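Local coordinates for putative NADPH-dependent oxidoreductase (Desulfitobacterium hafniense DCB-2, PDB 3DB2), which probably catalyses NADPH-dependent oxidation or reduction of a small-molecule substrate, as a two-domain Rossmann-fold enzyme of the GFO/IDH/MocA family, at the interface of chains A and B. Residues are numbered along the deposited sequence; one frame, centred on the assembly and turned at random. Chains: chain A/B, putative NADPH-dependent oxidoreductase.

The interface of chains A and B. Residues chain A 148-151, 220-222, 226-230; chain B 203-205, 207, 216-218.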
ATOM      1  N   SER A 148       7.427  -1.476 -11.575  1.00 14.99           N
ATOM      2  CA  SER A 148       7.963  -2.368 -10.554  1.00 15.22           C
ATOM      3  C   SER A 148       6.809  -2.914  -9.698  1.00 16.98           C
ATOM      4  O   SER A 148       6.626  -4.120  -9.590  1.00 17.42           O
ATOM      5  CB  SER A 148       8.964  -1.697  -9.606  1.00 18.35           C
ATOM      6  OG  SER A 148       8.627  -0.359  -9.261  1.00 19.51           O
ATOM      7  N   SER A 149       6.058  -1.972  -9.135  1.00 15.49           N
ATOM      8  CA  SER A 149       4.966  -2.340  -8.229  1.00 14.66           C
ATOM      9  C   SER A 149       3.767  -1.392  -8.388  1.00 17.15           C
ATOM     10  O   SER A 149       3.856  -0.292  -8.912  1.00 15.11           O
ATOM     11  CB  SER A 149       5.443  -2.335  -6.787  1.00 15.60           C
ATOM     12  OG  SER A 149       5.806  -1.060  -6.318  1.00 20.61           O
ATOM     13  N   ILE A 150       2.622  -1.870  -7.874  1.00 12.92           N
ATOM     14  CA  ILE A 150       1.390  -1.106  -7.841  1.00  9.70           C
ATOM     15  C   ILE A 150       0.762  -1.265  -6.454  1.00 11.34           C
ATOM     16  O   ILE A 150       0.867  -2.319  -5.860  1.00 11.73           O
ATOM     17  CB  ILE A 150       0.394  -1.529  -8.927  1.00 14.39           C
ATOM     18  CG1 ILE A 150       0.867  -1.187 -10.336  1.00 13.48           C
ATOM     19  CG2 ILE A 150      -1.000  -0.951  -8.654  1.00 15.80           C
ATOM     20  CD1 ILE A 150      -0.037  -1.795 -11.392  1.00 19.17           C
ATOM     21  N   GLU A 151       0.126  -0.191  -5.959  1.00 14.03           N
ATOM     22  CA  GLU A 151      -0.630  -0.271  -4.719  1.00 14.00           C
ATOM     23  C   GLU A 151      -2.075   0.167  -5.000  1.00 12.86           C
ATOM     24  O   GLU A 151      -2.222   1.269  -5.507  1.00 14.64           O
ATOM     25  CB  GLU A 151      -0.059   0.631  -3.622  1.00 13.10           C
ATOM     26  CG  GLU A 151       1.406   0.336  -3.373  1.00 16.98           C
ATOM     27  CD  GLU A 151       2.133   1.551  -2.809  1.00 19.83           C
ATOM     28  OE1 GLU A 151       1.601   2.682  -2.846  1.00 17.60           O
ATOM     29  OE2 GLU A 151       3.287   1.335  -2.368  1.00 21.51           O
ATOM     30  N   LEU A 220      -0.803  -9.175  -0.719  1.00 13.05           N
ATOM     31  CA  LEU A 220       0.313  -9.064  -1.656  1.00 15.39           C
ATOM     32  C   LEU A 220       0.111 -10.055  -2.814  1.00 15.06           C
ATOM     33  O   LEU A 220      -0.324 -11.185  -2.657  1.00 14.99           O
ATOM     34  CB  LEU A 220       1.645  -9.344  -0.986  1.00 13.95           C
ATOM     35  CG  LEU A 220       1.995  -8.426   0.179  1.00 11.82           C
ATOM     36  CD1 LEU A 220       3.416  -8.754   0.654  1.00 20.22           C
ATOM     37  CD2 LEU A 220       1.851  -6.960  -0.175  1.00 14.07           C
ATOM     38  N   LEU A 221       0.471  -9.604  -3.992  1.00 14.50           N
ATOM     39  CA  LEU A 221       0.444 -10.332  -5.240  0.50 15.34           C
ATOM     40  C   LEU A 221       1.807 -10.296  -5.921  1.00 15.76           C
ATOM     41  O   LEU A 221       2.501  -9.288  -5.916  1.00 14.34           O
ATOM     42  CB  LEU A 221      -0.613  -9.738  -6.181  0.50 16.81           C
ATOM     43  CG  LEU A 221      -1.945  -9.365  -5.514  0.50 16.95           C
ATOM     44  CD1 LEU A 221      -2.450  -8.031  -6.036  0.50 21.69           C
ATOM     45  CD2 LEU A 221      -2.968 -10.454  -5.751  0.50 20.75           C
ATOM     46  N   GLU A 222       2.202 -11.410  -6.516  1.00 18.86           N
ATOM     47  CA  GLU A 222       3.332 -11.462  -7.448  1.00 15.42           C
ATOM     48  C   GLU A 222       2.763 -11.903  -8.798  1.00 16.36           C
ATOM     49  O   GLU A 222       1.995 -12.881  -8.803  1.00 17.33           O
ATOM     50  CB  GLU A 222       4.428 -12.424  -7.067  1.00 22.02           C
ATOM     51  CG  GLU A 222       5.251 -12.000  -5.874  1.00 30.53           C
ATOM     52  CD  GLU A 222       6.599 -12.717  -5.864  1.00 30.08           C
ATOM     53  OE1 GLU A 222       6.637 -13.954  -5.977  1.00 24.86           O
ATOM     54  OE2 GLU A 222       7.621 -12.020  -5.727  1.00 28.12           O
ATOM     55  N   GLY A 226       6.900 -11.335 -12.647  1.00 21.12           N
ATOM     56  CA  GLY A 226       7.770 -10.852 -11.602  1.00 20.08           C
ATOM     57  C   GLY A 226       7.376  -9.548 -10.943  1.00 18.49           C
ATOM     58  O   GLY A 226       7.897  -9.223  -9.885  1.00 16.73           O
ATOM     59  N   LYS A 227       6.486  -8.794 -11.568  1.00 15.71           N
ATOM     60  CA  LYS A 227       6.048  -7.494 -11.043  1.00 13.86           C
ATOM     61  C   LYS A 227       5.243  -7.760  -9.783  1.00 17.19           C
ATOM     62  O   LYS A 227       4.843  -8.918  -9.576  1.00 15.29           O
ATOM     63  CB  LYS A 227       5.267  -6.745 -12.096  1.00 15.51           C
ATOM     64  CG  LYS A 227       6.049  -6.370 -13.344  1.00 21.53           C
ATOM     65  CD  LYS A 227       5.256  -5.303 -14.111  1.00 21.83           C
ATOM     66  CE  LYS A 227       6.047  -4.815 -15.315  1.00 22.53           C
ATOM     67  NZ  LYS A 227       6.306  -5.933 -16.253  1.00 24.73           N
ATOM     68  N   GLN A 228       5.007  -6.735  -8.963  1.00 15.14           N
ATOM     69  CA  GLN A 228       4.353  -6.973  -7.685  1.00 12.91           C
ATOM     70  C   GLN A 228       3.217  -5.992  -7.422  1.00 12.45           C
ATOM     71  O   GLN A 228       3.236  -4.901  -7.991  1.00 14.43           O
ATOM     72  CB  GLN A 228       5.344  -6.813  -6.545  1.00 16.26           C
ATOM     73  CG  GLN A 228       6.432  -7.855  -6.545  1.00 22.41           C
ATOM     74  CD  GLN A 228       7.429  -7.758  -5.419  1.00 27.92           C
ATOM     75  OE1 GLN A 228       8.631  -7.969  -5.637  1.00 20.46           O
ATOM     76  NE2 GLN A 228       6.956  -7.481  -4.206  1.00 20.12           N
ATOM     77  N   ALA A 229       2.272  -6.383  -6.579  1.00 11.59           N
ATOM     78  CA  ALA A 229       1.227  -5.436  -6.181  1.00 11.61           C
ATOM     79  C   ALA A 229       0.775  -5.704  -4.736  1.00 15.09           C
ATOM     80  O   ALA A 229       0.911  -6.808  -4.225  1.00 13.44           O
ATOM     81  CB  ALA A 229       0.047  -5.463  -7.116  1.00 13.73           C
ATOM     82  N   TYR A 230       0.257  -4.636  -4.145  1.00 14.93           N
ATOM     83  CA  TYR A 230      -0.428  -4.558  -2.874  1.00 13.59           C
ATOM     84  C   TYR A 230      -1.900  -4.222  -3.114  1.00 13.31           C
ATOM     85  O   TYR A 230      -2.155  -3.321  -3.921  1.00 11.75           O
ATOM     86  CB  TYR A 230       0.217  -3.481  -1.995  1.00 15.00           C
ATOM     87  CG  TYR A 230      -0.691  -3.025  -0.882  1.00 11.28           C
ATOM     88  CD1 TYR A 230      -0.963  -3.867   0.198  1.00 14.07           C
ATOM     89  CD2 TYR A 230      -1.281  -1.768  -0.917  1.00 13.32           C
ATOM     90  CE1 TYR A 230      -1.803  -3.428   1.205  1.00 15.16           C
ATOM     91  CE2 TYR A 230      -2.128  -1.333   0.095  1.00 14.66           C
ATOM     92  CZ  TYR A 230      -2.371  -2.186   1.147  1.00 15.64           C
ATOM     93  OH  TYR A 230      -3.203  -1.813   2.185  1.00 17.41           O
TER
ATOM     94  N   PHE B 203       7.308 -10.041  -0.130  1.00 14.93           N
ATOM     95  CA  PHE B 203       7.704 -10.394  -1.488  1.00 12.87           C
ATOM     96  C   PHE B 203       8.763  -9.374  -1.928  1.00 16.77           C
ATOM     97  O   PHE B 203       8.553  -8.154  -1.784  1.00 15.49           O
ATOM     98  CB  PHE B 203       6.572 -10.416  -2.465  1.00 16.09           C
ATOM     99  CG  PHE B 203       5.582 -11.578  -2.423  1.00 18.95           C
ATOM    100  CD1 PHE B 203       6.005 -12.879  -2.322  1.00 18.44           C
ATOM    101  CD2 PHE B 203       4.211 -11.310  -2.514  1.00 15.08           C
ATOM    102  CE1 PHE B 203       5.146 -13.960  -2.330  1.00 16.37           C
ATOM    103  CE2 PHE B 203       3.332 -12.384  -2.500  1.00 16.14           C
ATOM    104  CZ  PHE B 203       3.778 -13.689  -2.393  1.00 16.30           C
ATOM    105  N   GLY B 204       9.890  -9.824  -2.470  1.00 15.48           N
ATOM    106  CA  GLY B 204      10.832  -8.804  -2.956  1.00 13.03           C
ATOM    107  C   GLY B 204      11.930  -9.421  -3.819  1.00 14.52           C
ATOM    108  O   GLY B 204      12.233 -10.606  -3.669  1.00 14.01           O
ATOM    109  N   LYS B 205      12.498  -8.590  -4.691  1.00 13.85           N
ATOM    110  CA  LYS B 205      13.519  -9.079  -5.622  1.00 20.14           C
ATOM    111  C   LYS B 205      14.270  -7.937  -6.283  1.00 19.04           C
ATOM    112  O   LYS B 205      13.830  -6.784  -6.273  1.00 18.62           O
ATOM    113  CB  LYS B 205      12.847  -9.921  -6.718  1.00 18.64           C
ATOM    114  CG  LYS B 205      11.902  -9.118  -7.585  1.00 18.94           C
ATOM    115  CD  LYS B 205      11.112  -9.944  -8.579  1.00 25.80           C
ATOM    116  CE  LYS B 205      10.087 -10.849  -7.907  1.00 32.08           C
ATOM    117  NZ  LYS B 205       8.832 -10.192  -7.464  1.00 30.14           N
HETATM  118  N   MSE B 207      14.956  -5.589  -9.244  1.00 17.79           N
HETATM  119  CA  MSE B 207      14.284  -5.160 -10.442  1.00 18.67           C
HETATM  120  C   MSE B 207      15.000  -3.968 -11.085  1.00 22.72           C
HETATM  121  O   MSE B 207      15.353  -2.996 -10.413  1.00 21.02           O
HETATM  122  CB  MSE B 207      12.823  -4.736 -10.215  1.00 18.33           C
HETATM  123  CG  MSE B 207      11.969  -5.723  -9.406  1.00 23.01           C
HETATM  124 SE   MSE B 207      10.097  -5.337  -9.857  0.75 22.01          SE
HETATM  125  CE  MSE B 207       9.227  -6.315  -8.405  1.00 16.58           C
ATOM    126  N   VAL B 216      13.280  -4.027  -4.698  1.00 13.06           N
ATOM    127  CA  VAL B 216      11.838  -3.774  -4.610  1.00 14.71           C
ATOM    128  C   VAL B 216      11.231  -4.769  -3.628  1.00 15.08           C
ATOM    129  O   VAL B 216      11.412  -5.976  -3.801  1.00 14.65           O
ATOM    130  CB  VAL B 216      11.142  -3.911  -5.971  1.00 12.64           C
ATOM    131  CG1 VAL B 216       9.621  -3.786  -5.831  1.00 16.57           C
ATOM    132  CG2 VAL B 216      11.639  -2.897  -6.989  1.00 14.19           C
ATOM    133  N   ASN B 217      10.589  -4.282  -2.584  1.00 13.28           N
ATOM    134  CA  ASN B 217       9.919  -5.064  -1.590  1.00 12.95           C
ATOM    135  C   ASN B 217       8.467  -4.532  -1.405  1.00 12.26           C
ATOM    136  O   ASN B 217       8.254  -3.337  -1.522  1.00 13.66           O
ATOM    137  CB  ASN B 217      10.513  -5.062  -0.193  1.00 19.50           C
ATOM    138  CG  ASN B 217      11.962  -5.528  -0.135  1.00 15.43           C
ATOM    139  OD1 ASN B 217      12.221  -6.715  -0.126  1.00 15.58           O
ATOM    140  ND2 ASN B 217      12.815  -4.511  -0.072  1.00 19.34           N
ATOM    141  N   GLN B 218       7.589  -5.467  -1.107  1.00 12.22           N
ATOM    142  CA  GLN B 218       6.288  -5.152  -0.519  1.00 12.08           C
ATOM    143  C   GLN B 218       6.168  -6.063   0.712  1.00 12.92           C
ATOM    144  O   GLN B 218       6.241  -7.274   0.597  1.00 13.15           O
ATOM    145  CB  GLN B 218       5.181  -5.352  -1.511  1.00 12.71           C
ATOM    146  CG  GLN B 218       5.198  -4.249  -2.565  1.00 15.15           C
ATOM    147  CD  GLN B 218       4.023  -4.259  -3.510  1.00 14.10           C
ATOM    148  OE1 GLN B 218       3.680  -5.326  -4.030  1.00 15.67           O
ATOM    149  NE2 GLN B 218       3.374  -3.128  -3.756  1.00 12.33           N
TER
HETATM  150  O   HOH W   1       3.959  -7.981  -3.731  1.00 16.40           O
HETATM  151  O   HOH W   2       9.533 -12.701  -3.513  1.00 20.50           O
HETATM  152  O   HOH W   3       7.210  -1.464  -3.724  1.00 23.80           O
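Strands of the C-terminal GFO/IDH/MocA domains pack across the two-fold axis of the deposited dimer, possibly the biological one. Chain A gives strands 147-155, 216-223 and 228-234; chain B gives strands 197-205 and 216-223. B:Lys205 starts in the crowded position between backbone N and carbonyl carbon (chi1 64°), and its chain bends at chi3 and chi4. Its ammonium NZ donates to three oxygens of chain A. B:Lys205 NZ forms a salt bridge with carboxylate A:Glu222 OE2, 2.8 Å away, from above the carboxylate plane. B:Lys205 NZ lies on a lone pair of A:Gly226 O, also at 2.8 Å. B:Lys205 NZ meets the amide A:Gln228 OE1 tip to tip, from above the carbonyl plane, at 2.9 Å. The other end of that amide is held too: A:Gln228 NE2 donates to B:Phe203 O at 3.0 Å, far above that carbonyl's plane. These bonds fix which way the amide is turned. The chain of A:Glu222 crosses the B:Phe203 ring, with CG 3.6 Å from the ring centroid. Its carboxylate stacks on the ring, the planes 9° apart. A:Leu220 CB touches the ring at CD2. The selenomethionine B:Met207 lays SE against A:Ser148 CA and CE against A:Gln228 CG. The B:Gln218 amide lies over the chain A strands, NE2 making a weak hydrogen bond to A:Ile150 O. Water 1 joins B:Gln218 OE1, at 2.7 Å, to A:Leu221 O and A:Gln228 NE2.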